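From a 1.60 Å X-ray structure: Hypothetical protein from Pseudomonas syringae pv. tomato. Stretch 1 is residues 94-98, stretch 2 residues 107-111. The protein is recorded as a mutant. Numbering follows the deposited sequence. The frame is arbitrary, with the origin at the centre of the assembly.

Stretch 1 94-98: GEDYY
Stretch 2, residues 107-111: LLWSA

Strands 96-98 and 107-109 run antiparallel, 165° between their directions and 4.7 Å apart at closest approach. D96 lies across from S110, Y97 from W109, Y98 from L108. G94 (phi/psi 74/-121) makes no contact with stretch 2; its positive phi suits glycine. E95 (-101/2) is in the loop, chi1 p and chi2 t. Its carbonyl E95 O packs 3.4 Å from A111 CB. D96 (-100/165) begins the strand, chi1 m. Its carboxylate takes up the backbone amide of A111, beyond the strand pairing: A111 N donates to D96 OD1 at 2.9 Å, 165° at the hydrogen. Water 1 lies 2.9 Å from E95 OE2, 2.8 Å from D96 OD1 and 3.2 Å from S110 OG, within hydrogen-bonding reach of all three, and so links the two stretches.

Y97 (-142/131) and W109 (-102/121) form the hydrogen-bonded pair, CA to CA 5.2 Å. Y97 N donates to W109 O at 3.1 Å; W109 N donates to Y97 O at 2.8 Å. Their side chains, Y97 m and W109 t, share one sheet face, with Y97 CD2 4.3 Å from W109 CE3.

Y98 (-86/125, chi1 m) and L108 (-117/121, chi1 t, chi2 p) form a non-hydrogen-bonded pair on the other face. L108 CD1 sits over the Y98 ring, 3.8 Å from its centroid, a CH-pi contact. Y98 CA approaches L107 O at 3.2 Å, a CA-H...O contact.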

ATOM      1  N   GLY A  94       6.737   3.762 -10.612  1.00 22.04           N
ATOM      2  CA  GLY A  94       6.864   4.488 -11.863  1.00 21.80           C
ATOM      3  C   GLY A  94       5.460   4.876 -12.290  1.00 21.36           C
ATOM      4  O   GLY A  94       4.756   5.580 -11.558  1.00 21.16           O
ATOM      5  N   GLU A  95       5.047   4.419 -13.468  1.00 20.75           N
ATOM      6  CA  GLU A  95       3.709   4.700 -13.973  1.00 20.68           C
ATOM      7  C   GLU A  95       2.810   3.486 -13.755  1.00 19.19           C
ATOM      8  O   GLU A  95       1.642   3.491 -14.142  1.00 20.95           O
ATOM      9  CB  GLU A  95       3.751   5.050 -15.466  1.00 22.18           C
ATOM     10  CG  GLU A  95       4.644   4.149 -16.295  1.00 25.09           C
ATOM     11  CD  GLU A  95       4.409   4.302 -17.790  1.00 26.05           C
ATOM     12  OE1 GLU A  95       3.942   5.381 -18.216  1.00 27.02           O
ATOM     13  OE2 GLU A  95       4.701   3.344 -18.536  1.00 29.18           O
ATOM     14  N   ASP A  96       3.359   2.445 -13.132  1.00 17.56           N
ATOM     15  CA  ASP A  96       2.585   1.241 -12.856  1.00 17.87           C
ATOM     16  C   ASP A  96       2.135   1.257 -11.407  1.00 15.08           C
ATOM     17  O   ASP A  96       2.658   2.017 -10.595  1.00 15.69           O
ATOM     18  CB  ASP A  96       3.406  -0.021 -13.119  1.00 18.86           C
ATOM     19  CG  ASP A  96       3.751  -0.207 -14.586  1.00 22.57           C
ATOM     20  OD1 ASP A  96       3.058   0.373 -15.454  1.00 23.62           O
ATOM     21  OD2 ASP A  96       4.712  -0.953 -14.863  1.00 24.83           O
ATOM     22  N   TYR A  97       1.171   0.405 -11.078  1.00 13.67           N
ATOM     23  CA  TYR A  97       0.649   0.357  -9.714  1.00 12.71           C
ATOM     24  C   TYR A  97       0.324  -1.038  -9.222  1.00 13.28           C
ATOM     25  O   TYR A  97      -0.354  -1.800  -9.906  1.00 13.20           O
ATOM     26  CB  TYR A  97      -0.652   1.159  -9.607  1.00 13.02           C
ATOM     27  CG  TYR A  97      -0.508   2.650  -9.728  1.00 12.90           C
ATOM     28  CD1 TYR A  97      -0.271   3.438  -8.606  1.00 13.34           C
ATOM     29  CD2 TYR A  97      -0.612   3.274 -10.968  1.00 14.87           C
ATOM     30  CE1 TYR A  97      -0.144   4.814  -8.709  1.00 15.45           C
ATOM     31  CE2 TYR A  97      -0.484   4.650 -11.086  1.00 15.17           C
ATOM     32  CZ  TYR A  97      -0.250   5.413  -9.953  1.00 14.99           C
ATOM     33  OH  TYR A  97      -0.121   6.775 -10.056  1.00 15.33           O
ATOM     34  N   TYR A  98       0.807  -1.367  -8.030  1.00 13.14           N
ATOM     35  CA  TYR A  98       0.451  -2.642  -7.420  1.00 11.51           C
ATOM     36  C   TYR A  98      -0.857  -2.244  -6.736  1.00 12.68           C
ATOM     37  O   TYR A  98      -0.897  -1.269  -5.985  1.00 12.03           O
ATOM     38  CB  TYR A  98       1.509  -3.065  -6.399  1.00 12.15           C
ATOM     39  CG  TYR A  98       2.805  -3.525  -7.032  1.00 13.52           C
ATOM     40  CD1 TYR A  98       2.920  -4.801  -7.579  1.00 15.21           C
ATOM     41  CD2 TYR A  98       3.917  -2.685  -7.079  1.00 14.56           C
ATOM     42  CE1 TYR A  98       4.116  -5.241  -8.157  1.00 14.22           C
ATOM     43  CE2 TYR A  98       5.122  -3.116  -7.659  1.00 14.80           C
ATOM     44  CZ  TYR A  98       5.208  -4.393  -8.190  1.00 15.12           C
ATOM     45  OH  TYR A  98       6.394  -4.826  -8.738  1.00 18.19           O
ATOM     46  N   LEU A 107      -2.499  -7.139  -7.526  1.00 12.21           N
ATOM     47  CA  LEU A 107      -2.254  -7.214  -8.957  1.00 14.20           C
ATOM     48  C   LEU A 107      -1.316  -6.099  -9.360  1.00 13.72           C
ATOM     49  O   LEU A 107      -1.084  -5.163  -8.601  1.00 14.99           O
ATOM     50  CB  LEU A 107      -3.561  -7.034  -9.731  1.00 13.39           C
ATOM     51  CG  LEU A 107      -4.779  -7.868  -9.337  1.00 13.95           C
ATOM     52  CD1 LEU A 107      -5.986  -7.445 -10.167  1.00 14.76           C
ATOM     53  CD2 LEU A 107      -4.480  -9.340  -9.555  1.00 15.90           C
ATOM     54  N   LEU A 108      -0.782  -6.200 -10.567  1.00 14.97           N
ATOM     55  CA  LEU A 108       0.086  -5.154 -11.073  1.00 13.92           C
ATOM     56  C   LEU A 108      -0.611  -4.574 -12.290  1.00 15.68           C
ATOM     57  O   LEU A 108      -0.912  -5.298 -13.239  1.00 15.81           O
ATOM     58  CB  LEU A 108       1.448  -5.721 -11.465  1.00 15.16           C
ATOM     59  CG  LEU A 108       2.398  -4.702 -12.096  1.00 16.58           C
ATOM     60  CD1 LEU A 108       2.689  -3.559 -11.129  1.00 17.18           C
ATOM     61  CD2 LEU A 108       3.674  -5.426 -12.495  1.00 18.32           C
ATOM     62  N   TRP A 109      -0.893  -3.276 -12.251  1.00 15.58           N
ATOM     63  CA  TRP A 109      -1.553  -2.620 -13.369  1.00 19.03           C
ATOM     64  C   TRP A 109      -0.502  -1.863 -14.166  1.00 19.97           C
ATOM     65  O   TRP A 109       0.183  -0.992 -13.630  1.00 21.99           O
ATOM     66  CB  TRP A 109      -2.614  -1.651 -12.859  1.00 17.89           C
ATOM     67  CG  TRP A 109      -3.426  -1.011 -13.943  1.00 21.26           C
ATOM     68  CD1 TRP A 109      -4.565  -1.500 -14.515  1.00 20.46           C
ATOM     69  CD2 TRP A 109      -3.166   0.247 -14.572  1.00 22.66           C
ATOM     70  NE1 TRP A 109      -5.038  -0.616 -15.460  1.00 23.65           N
ATOM     71  CE2 TRP A 109      -4.195   0.465 -15.515  1.00 23.24           C
ATOM     72  CE3 TRP A 109      -2.161   1.216 -14.428  1.00 25.58           C
ATOM     73  CZ2 TRP A 109      -4.250   1.614 -16.314  1.00 26.09           C
ATOM     74  CZ3 TRP A 109      -2.216   2.363 -15.222  1.00 27.92           C
ATOM     75  CH2 TRP A 109      -3.255   2.551 -16.153  1.00 26.79           C
ATOM     76  N   SER A 110      -0.377  -2.206 -15.445  1.00 22.65           N
ATOM     77  CA  SER A 110       0.593  -1.571 -16.330  1.00 23.35           C
ATOM     78  C   SER A 110      -0.011  -0.378 -17.068  1.00 25.70           C
ATOM     79  O   SER A 110      -1.069  -0.500 -17.681  1.00 25.80           O
ATOM     80  CB  SER A 110       1.106  -2.589 -17.346  1.00 25.55           C
ATOM     81  OG  SER A 110       1.921  -1.962 -18.324  1.00 28.34           O
ATOM     82  N   ALA A 111       0.675   0.763 -17.015  1.00 25.07           N
ATOM     83  CA  ALA A 111       0.216   1.980 -17.681  1.00 26.53           C
ATOM     84  C   ALA A 111       0.033   1.753 -19.181  1.00 26.90           C
ATOM     85  O   ALA A 111       0.863   1.112 -19.827  1.00 28.99           O
ATOM     86  CB  ALA A 111       1.217   3.106 -17.447  1.00 25.66           C
TER
HETATM   87  O   HOH W   1       3.793   0.596 -18.105  1.00 28.30           O